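Local coordinates for protein phosphoglycerate dehydrogenase (Lactobacillus plantarum, PDB 3EVT) that probably catalyses the NAD-dependent oxidation of 3-phosphoglycerate to 3-phosphohydroxypyruvate, the first step of the phosphorylated route to serine, at residues Thr136-Leu141 with Ala192-Asn197; Gly160-Gly165 with His175-Val180. All blocks are in the same frame, centred on the assembly; numbering follows the deposited sequence.

Both contacts pair neighbouring parallel strands of one seven-stranded sheet, that of the NAD-binding domain, and their centres lie about 9 Å apart. Interaction 1 joins strand 139-143 to strand 194-197 in the middle of the sheet and is buried, with leucine, phenylalanine, isoleucine and valine filling the faces. Interaction 2 joins strand 162-167 to 178-181, the outermost strand on that side within the chain, and is only partly buried; two histidines and a glutamate carry much of the contact, His177 and Glu178 being exposed. Strands 139-143 and 162-167 lie side by side, and backbone bonds between them join the two contacts: the N of His162 probably bonds to the O of Gln138, 2.8 Å away.

Interaction 1: residues Thr136-Leu141 with Ala192-Asn197; sequences TGQQLL and ANFIVN
Asn193 reaches from the turn after helix 186-191 to the start of the strand at Gln139, where its OD1 takes the N-H of Gln139 on a lone pair, 2.9 Å from N and nearly straight at 169°. With CG beside its own backbone N (chi1 -50°), the amide is directed at Gln139; asparagine suits the place because its short amide can stand in for a backbone carbonyl. Gln139 O in turn accepts two N-H groups, from Asn193 N at 3.0 Å and Phe194 N at 3.1 Å. Regular parallel pairing follows: Leu141 N gives to Phe194 O at 2.8 Å, and Val196 N to Leu141 O. These are central strands of the Rossmann-type NAD-binding domain, the first and fourth of this sheet in chain order. Leu140 shares one face with Phe194: its CD1 touches Phe194 CB at 3.8 Å and reaches Val196 CG2 at 3.6 Å. On the other face Leu141 CB meets Ala192 CB at 4.0 Å, where a small residue lets the chain leave the helix close to the strand. The Gln138 side chain crosses that of Asn193 at about a right angle, its OE1 against Asn193 CB, and its NE2 is held by Thr134 O. Met106 of helix 93-110 and Leu152 of helix 147-158 cover Leu140.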
ATOM      1  N   THR A 136       6.574   5.391   4.005  1.00 44.29           N
ATOM      2  CA  THR A 136       5.935   6.558   4.592  1.00 44.58           C
ATOM      3  C   THR A 136       7.000   7.642   4.795  1.00 45.07           C
ATOM      4  O   THR A 136       8.101   7.379   5.280  1.00 44.65           O
ATOM      5  CB  THR A 136       5.174   6.249   5.876  1.00 44.54           C
ATOM      6  OG1 THR A 136       4.437   7.417   6.292  1.00 44.28           O
ATOM      7  CG2 THR A 136       6.118   5.781   6.984  1.00 44.67           C
ATOM      8  N   GLY A 137       6.710   8.838   4.317  1.00 45.08           N
ATOM      9  CA  GLY A 137       7.655   9.916   4.537  1.00 46.52           C
ATOM     10  C   GLY A 137       8.673  10.115   3.421  1.00 46.78           C
ATOM     11  O   GLY A 137       9.387  11.086   3.466  1.00 48.04           O
ATOM     12  N   GLN A 138       8.754   9.211   2.435  1.00 46.62           N
ATOM     13  CA  GLN A 138       9.759   9.336   1.358  1.00 46.42           C
ATOM     14  C   GLN A 138       9.174   9.949   0.065  1.00 46.54           C
ATOM     15  O   GLN A 138       7.932  10.129  -0.063  1.00 45.51           O
ATOM     16  CB  GLN A 138      10.510   7.999   1.116  1.00 46.29           C
ATOM     17  CG  GLN A 138      11.144   7.376   2.375  1.00 47.21           C
ATOM     18  CD  GLN A 138      12.343   6.412   2.072  1.00 52.63           C
ATOM     19  OE1 GLN A 138      13.263   6.783   1.325  1.00 53.71           O
ATOM     20  NE2 GLN A 138      12.328   5.174   2.657  1.00 50.15           N
ATOM     21  N   GLN A 139      10.069  10.348  -0.847  1.00 46.18           N
ATOM     22  CA  GLN A 139       9.667  10.999  -2.094  1.00 46.59           C
ATOM     23  C   GLN A 139       9.738  10.039  -3.248  1.00 44.72           C
ATOM     24  O   GLN A 139      10.754   9.403  -3.497  1.00 45.18           O
ATOM     25  CB  GLN A 139      10.567  12.170  -2.478  1.00 47.56           C
ATOM     26  CG  GLN A 139      10.917  13.082  -1.377  1.00 54.35           C
ATOM     27  CD  GLN A 139       9.913  14.182  -1.248  1.00 60.43           C
ATOM     28  OE1 GLN A 139       9.731  14.758  -0.160  1.00 62.51           O
ATOM     29  NE2 GLN A 139       9.228  14.479  -2.359  1.00 62.97           N
ATOM     30  N   LEU A 140       8.641   9.965  -3.967  1.00 44.84           N
ATOM     31  CA  LEU A 140       8.532   9.192  -5.181  1.00 43.80           C
ATOM     32  C   LEU A 140       8.410  10.179  -6.367  1.00 44.03           C
ATOM     33  O   LEU A 140       7.485  10.967  -6.436  1.00 43.70           O
ATOM     34  CB  LEU A 140       7.282   8.322  -5.081  1.00 42.71           C
ATOM     35  CG  LEU A 140       6.879   7.523  -6.318  1.00 41.01           C
ATOM     36  CD1 LEU A 140       8.042   6.626  -6.707  1.00 38.99           C
ATOM     37  CD2 LEU A 140       5.593   6.690  -6.110  1.00 34.91           C
ATOM     38  N   LEU A 141       9.340  10.082  -7.305  1.00 44.61           N
ATOM     39  CA  LEU A 141       9.269  10.802  -8.561  1.00 43.70           C
ATOM     40  C   LEU A 141       8.848   9.862  -9.713  1.00 43.62           C
ATOM     41  O   LEU A 141       9.557   8.898 -10.057  1.00 43.72           O
ATOM     42  CB  LEU A 141      10.655  11.444  -8.831  1.00 43.35           C
ATOM     43  CG  LEU A 141      10.759  12.183 -10.194  1.00 41.33           C
ATOM     44  CD1 LEU A 141       9.726  13.338 -10.317  1.00 38.08           C
ATOM     45  CD2 LEU A 141      12.185  12.697 -10.360  1.00 37.56           C
ATOM     46  N   ALA A 192      14.480  13.135  -4.692  1.00 45.55           N
ATOM     47  CA  ALA A 192      13.881  11.780  -4.867  1.00 44.12           C
ATOM     48  C   ALA A 192      14.492  10.629  -4.063  1.00 43.32           C
ATOM     49  O   ALA A 192      15.695  10.383  -4.125  1.00 44.15           O
ATOM     50  CB  ALA A 192      13.804  11.392  -6.355  1.00 42.51           C
ATOM     51  N   ASN A 193      13.668   9.894  -3.321  1.00 41.41           N
ATOM     52  CA  ASN A 193      14.151   8.615  -2.852  1.00 41.91           C
ATOM     53  C   ASN A 193      13.925   7.472  -3.892  1.00 41.87           C
ATOM     54  O   ASN A 193      14.719   6.525  -3.965  1.00 41.57           O
ATOM     55  CB  ASN A 193      13.595   8.289  -1.460  1.00 41.34           C
ATOM     56  CG  ASN A 193      13.795   9.448  -0.487  1.00 40.68           C
ATOM     57  OD1 ASN A 193      12.895  10.276  -0.252  1.00 44.87           O
ATOM     58  ND2 ASN A 193      14.997   9.557   0.016  1.00 42.56           N
ATOM     59  N   PHE A 194      12.895   7.600  -4.734  1.00 41.70           N
ATOM     60  CA  PHE A 194      12.596   6.558  -5.755  1.00 41.45           C
ATOM     61  C   PHE A 194      12.193   7.264  -7.039  1.00 41.62           C
ATOM     62  O   PHE A 194      11.416   8.256  -7.031  1.00 40.88           O
ATOM     63  CB  PHE A 194      11.414   5.654  -5.301  1.00 41.10           C
ATOM     64  CG  PHE A 194      11.618   5.017  -3.944  1.00 41.82           C
ATOM     65  CD1 PHE A 194      12.137   3.715  -3.831  1.00 37.70           C
ATOM     66  CD2 PHE A 194      11.316   5.712  -2.798  1.00 39.16           C
ATOM     67  CE1 PHE A 194      12.334   3.144  -2.621  1.00 38.36           C
ATOM     68  CE2 PHE A 194      11.514   5.132  -1.563  1.00 39.79           C
ATOM     69  CZ  PHE A 194      12.042   3.858  -1.468  1.00 38.19           C
ATOM     70  N   ILE A 195      12.754   6.774  -8.125  1.00 41.63           N
ATOM     71  CA  ILE A 195      12.440   7.277  -9.450  1.00 41.97           C
ATOM     72  C   ILE A 195      11.838   6.146 -10.283  1.00 41.69           C
ATOM     73  O   ILE A 195      12.429   5.106 -10.451  1.00 40.15           O
ATOM     74  CB  ILE A 195      13.688   7.799 -10.165  1.00 42.57           C
ATOM     75  CG1 ILE A 195      14.305   8.965  -9.355  1.00 44.71           C
ATOM     76  CG2 ILE A 195      13.344   8.133 -11.622  1.00 40.58           C
ATOM     77  CD1 ILE A 195      15.724   9.421  -9.793  1.00 46.18           C
ATOM     78  N   VAL A 196      10.639   6.379 -10.781  1.00 42.29           N
ATOM     79  CA  VAL A 196       9.934   5.403 -11.544  1.00 42.76           C
ATOM     80  C   VAL A 196       9.758   5.905 -12.977  1.00 44.04           C
ATOM     81  O   VAL A 196       9.215   6.975 -13.211  1.00 43.72           O
ATOM     82  CB  VAL A 196       8.564   5.027 -10.855  1.00 41.88           C
ATOM     83  CG1 VAL A 196       7.723   4.066 -11.754  1.00 39.91           C
ATOM     84  CG2 VAL A 196       8.854   4.369  -9.409  1.00 40.92           C
ATOM     85  N   ASN A 197      10.243   5.122 -13.935  1.00 45.37           N
ATOM     86  CA  ASN A 197       9.912   5.385 -15.323  1.00 45.78           C
ATOM     87  C   ASN A 197       8.671   4.626 -15.749  1.00 45.85           C
ATOM     88  O   ASN A 197       8.686   3.428 -15.725  1.00 45.67           O
ATOM     89  CB  ASN A 197      11.024   4.971 -16.276  1.00 45.55           C
ATOM     90  CG  ASN A 197      10.627   5.250 -17.716  1.00 47.50           C
ATOM     91  OD1 ASN A 197      10.085   6.313 -17.975  1.00 48.29           O
ATOM     92  ND2 ASN A 197      10.774   4.280 -18.616  1.00 46.37           N
TER

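Interaction 2: residues Gly160-Gly165 with His175-Val180; sequences GMHVIG and HFHETV
His162 and His177 lie in an offset stack, ring centroids 4.7 Å apart and planes at 20°, with ND1 of His162 over one face of the His177 ring, toward its rim. The His162 ring meets Glu178 with its edge: NE2 gives a hydrogen bond to OE2, 2.8 Å away and in the ring plane, while the carboxylate, turned 57° to the ring, receives it on its anti side, from somewhat out of its own plane. CG of His162 is anti to the backbone N (chi1 -174°), which starts the ring toward these partners; histidine suits the place by offering both a flat face and an N-H. An alanine here would probably leave Glu178 OE2 without this donor and the His177 ring, without its stacking partner, less firmly held. His177 NE2 bonds to Met161 O, 3.2 Å away. Elsewhere the Phe176 ring lies against Gly165, its CD1 3.3 Å from Gly165 N; a CB on Gly165 would clash with this ring, hence glycine. Gly165 N gives to Glu178 O at 3.0 Å and Val180 N to Gly165 O at 2.8 Å, as in parallel strands. Phe176 also touches Thr145, in a probable GxGxxG turn; the paired strands are the second and third of a Rossmann-type dinucleotide-binding fold.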
ATOM      1  N   GLY A 160       1.595   7.206   2.517  1.00 40.85           N
ATOM      2  CA  GLY A 160       2.340   8.289   3.123  1.00 40.13           C
ATOM      3  C   GLY A 160       3.492   8.804   2.306  1.00 41.28           C
ATOM      4  O   GLY A 160       4.274   9.604   2.795  1.00 40.68           O
ATOM      5  N   MET A 161       3.622   8.354   1.045  1.00 42.54           N
ATOM      6  CA  MET A 161       4.713   8.896   0.193  1.00 41.63           C
ATOM      7  C   MET A 161       4.375  10.308  -0.337  1.00 42.69           C
ATOM      8  O   MET A 161       3.214  10.664  -0.512  1.00 42.59           O
ATOM      9  CB  MET A 161       5.066   7.959  -0.959  1.00 41.47           C
ATOM     10  CG  MET A 161       5.468   6.476  -0.579  1.00 35.27           C
ATOM     11  SD  MET A 161       6.209   5.616  -2.013  1.00 26.85           S
ATOM     12  CE  MET A 161       7.897   6.078  -1.706  1.00 34.51           C
ATOM     13  N   HIS A 162       5.395  11.137  -0.511  1.00 43.61           N
ATOM     14  CA  HIS A 162       5.219  12.372  -1.278  1.00 44.78           C
ATOM     15  C   HIS A 162       5.482  12.134  -2.810  1.00 44.08           C
ATOM     16  O   HIS A 162       6.559  11.708  -3.241  1.00 41.98           O
ATOM     17  CB  HIS A 162       6.085  13.509  -0.738  1.00 44.39           C
ATOM     18  CG  HIS A 162       5.827  14.813  -1.419  1.00 47.03           C
ATOM     19  ND1 HIS A 162       4.698  15.568  -1.176  1.00 52.77           N
ATOM     20  CD2 HIS A 162       6.544  15.499  -2.339  1.00 49.97           C
ATOM     21  CE1 HIS A 162       4.730  16.665  -1.912  1.00 50.52           C
ATOM     22  NE2 HIS A 162       5.832  16.637  -2.643  1.00 50.39           N
ATOM     23  N   VAL A 163       4.476  12.425  -3.607  1.00 44.35           N
ATOM     24  CA  VAL A 163       4.505  12.019  -5.016  1.00 44.76           C
ATOM     25  C   VAL A 163       4.535  13.187  -6.017  1.00 44.88           C
ATOM     26  O   VAL A 163       3.639  14.030  -6.087  1.00 42.72           O
ATOM     27  CB  VAL A 163       3.349  11.061  -5.355  1.00 43.65           C
ATOM     28  CG1 VAL A 163       3.651  10.360  -6.639  1.00 44.13           C
ATOM     29  CG2 VAL A 163       3.149  10.039  -4.226  1.00 43.82           C
ATOM     30  N   ILE A 164       5.595  13.175  -6.803  1.00 46.51           N
ATOM     31  CA  ILE A 164       5.809  14.141  -7.862  1.00 48.05           C
ATOM     32  C   ILE A 164       5.856  13.434  -9.194  1.00 48.01           C
ATOM     33  O   ILE A 164       6.529  12.396  -9.321  1.00 47.52           O
ATOM     34  CB  ILE A 164       7.183  14.814  -7.681  1.00 48.65           C
ATOM     35  CG1 ILE A 164       7.295  15.368  -6.261  1.00 48.28           C
ATOM     36  CG2 ILE A 164       7.410  15.887  -8.781  1.00 48.28           C
ATOM     37  CD1 ILE A 164       8.464  16.296  -6.096  1.00 51.60           C
ATOM     38  N   GLY A 165       5.164  14.008 -10.176  1.00 47.40           N
ATOM     39  CA  GLY A 165       5.075  13.430 -11.529  1.00 48.51           C
ATOM     40  C   GLY A 165       5.651  14.298 -12.654  1.00 48.78           C
ATOM     41  O   GLY A 165       5.636  15.511 -12.582  1.00 49.52           O
ATOM     42  N   HIS A 175      -4.062  12.710  -8.055  1.00 50.27           N
ATOM     43  CA  HIS A 175      -3.285  12.046  -7.002  1.00 49.24           C
ATOM     44  C   HIS A 175      -1.834  12.433  -6.823  1.00 49.46           C
ATOM     45  O   HIS A 175      -1.234  12.109  -5.798  1.00 49.14           O
ATOM     46  CB  HIS A 175      -3.391  10.539  -7.106  1.00 49.12           C
ATOM     47  CG  HIS A 175      -4.799  10.054  -7.229  1.00 47.28           C
ATOM     48  ND1 HIS A 175      -5.692  10.113  -6.184  1.00 45.71           N
ATOM     49  CD2 HIS A 175      -5.471   9.518  -8.277  1.00 46.43           C
ATOM     50  CE1 HIS A 175      -6.854   9.626  -6.579  1.00 47.84           C
ATOM     51  NE2 HIS A 175      -6.747   9.261  -7.844  1.00 46.68           N
ATOM     52  N   PHE A 176      -1.244  13.090  -7.815  1.00 48.46           N
ATOM     53  CA  PHE A 176       0.101  13.583  -7.650  1.00 47.94           C
ATOM     54  C   PHE A 176       0.080  14.810  -6.768  1.00 48.15           C
ATOM     55  O   PHE A 176      -0.706  15.670  -6.997  1.00 48.54           O
ATOM     56  CB  PHE A 176       0.676  13.969  -9.004  1.00 47.32           C
ATOM     57  CG  PHE A 176       1.085  12.806  -9.833  1.00 45.52           C
ATOM     58  CD1 PHE A 176       2.345  12.286  -9.729  1.00 46.32           C
ATOM     59  CD2 PHE A 176       0.213  12.242 -10.733  1.00 44.31           C
ATOM     60  CE1 PHE A 176       2.726  11.223 -10.510  1.00 45.58           C
ATOM     61  CE2 PHE A 176       0.589  11.190 -11.512  1.00 40.69           C
ATOM     62  CZ  PHE A 176       1.820  10.678 -11.429  1.00 42.02           C
ATOM     63  N   HIS A 177       0.947  14.916  -5.772  1.00 48.95           N
ATOM     64  CA  HIS A 177       0.995  16.159  -5.010  1.00 49.94           C
ATOM     65  C   HIS A 177       1.541  17.348  -5.817  1.00 51.00           C
ATOM     66  O   HIS A 177       1.210  18.491  -5.516  1.00 50.21           O
ATOM     67  CB  HIS A 177       1.896  16.026  -3.804  1.00 48.94           C
ATOM     68  CG  HIS A 177       1.563  14.872  -2.928  1.00 51.34           C
ATOM     69  ND1 HIS A 177       0.650  14.961  -1.901  1.00 53.58           N
ATOM     70  CD2 HIS A 177       2.022  13.600  -2.918  1.00 49.98           C
ATOM     71  CE1 HIS A 177       0.562  13.790  -1.296  1.00 54.49           C
ATOM     72  NE2 HIS A 177       1.393  12.953  -1.887  1.00 53.44           N
ATOM     73  N   GLU A 178       2.472  17.092  -6.736  1.00 51.25           N
ATOM     74  CA  GLU A 178       2.994  18.138  -7.580  1.00 52.89           C
ATOM     75  C   GLU A 178       3.333  17.485  -8.877  1.00 53.25           C
ATOM     76  O   GLU A 178       3.687  16.320  -8.866  1.00 53.47           O
ATOM     77  CB  GLU A 178       4.328  18.698  -7.056  1.00 52.52           C
ATOM     78  CG  GLU A 178       4.427  18.958  -5.576  1.00 57.28           C
ATOM     79  CD  GLU A 178       5.857  19.367  -5.159  1.00 61.86           C
ATOM     80  OE1 GLU A 178       6.540  20.050  -5.957  1.00 61.90           O
ATOM     81  OE2 GLU A 178       6.308  18.987  -4.049  1.00 62.01           O
ATOM     82  N   THR A 179       3.296  18.249  -9.974  1.00 53.72           N
ATOM     83  CA  THR A 179       3.791  17.768 -11.263  1.00 54.77           C
ATOM     84  C   THR A 179       4.805  18.765 -11.834  1.00 54.86           C
ATOM     85  O   THR A 179       4.742  19.942 -11.519  1.00 55.40           O
ATOM     86  CB  THR A 179       2.664  17.618 -12.263  1.00 54.02           C
ATOM     87  OG1 THR A 179       1.972  18.847 -12.327  1.00 56.57           O
ATOM     88  CG2 THR A 179       1.677  16.588 -11.798  1.00 53.66           C
ATOM     89  N   VAL A 180       5.735  18.290 -12.663  1.00 54.36           N
ATOM     90  CA  VAL A 180       6.686  19.160 -13.322  1.00 53.72           C
ATOM     91  C   VAL A 180       6.809  18.804 -14.792  1.00 54.09           C
ATOM     92  O   VAL A 180       6.515  17.682 -15.193  1.00 54.00           O
ATOM     93  CB  VAL A 180       8.081  19.069 -12.689  1.00 54.00           C
ATOM     94  CG1 VAL A 180       8.038  19.490 -11.214  1.00 54.89           C
ATOM     95  CG2 VAL A 180       8.672  17.684 -12.876  1.00 51.42           C
TER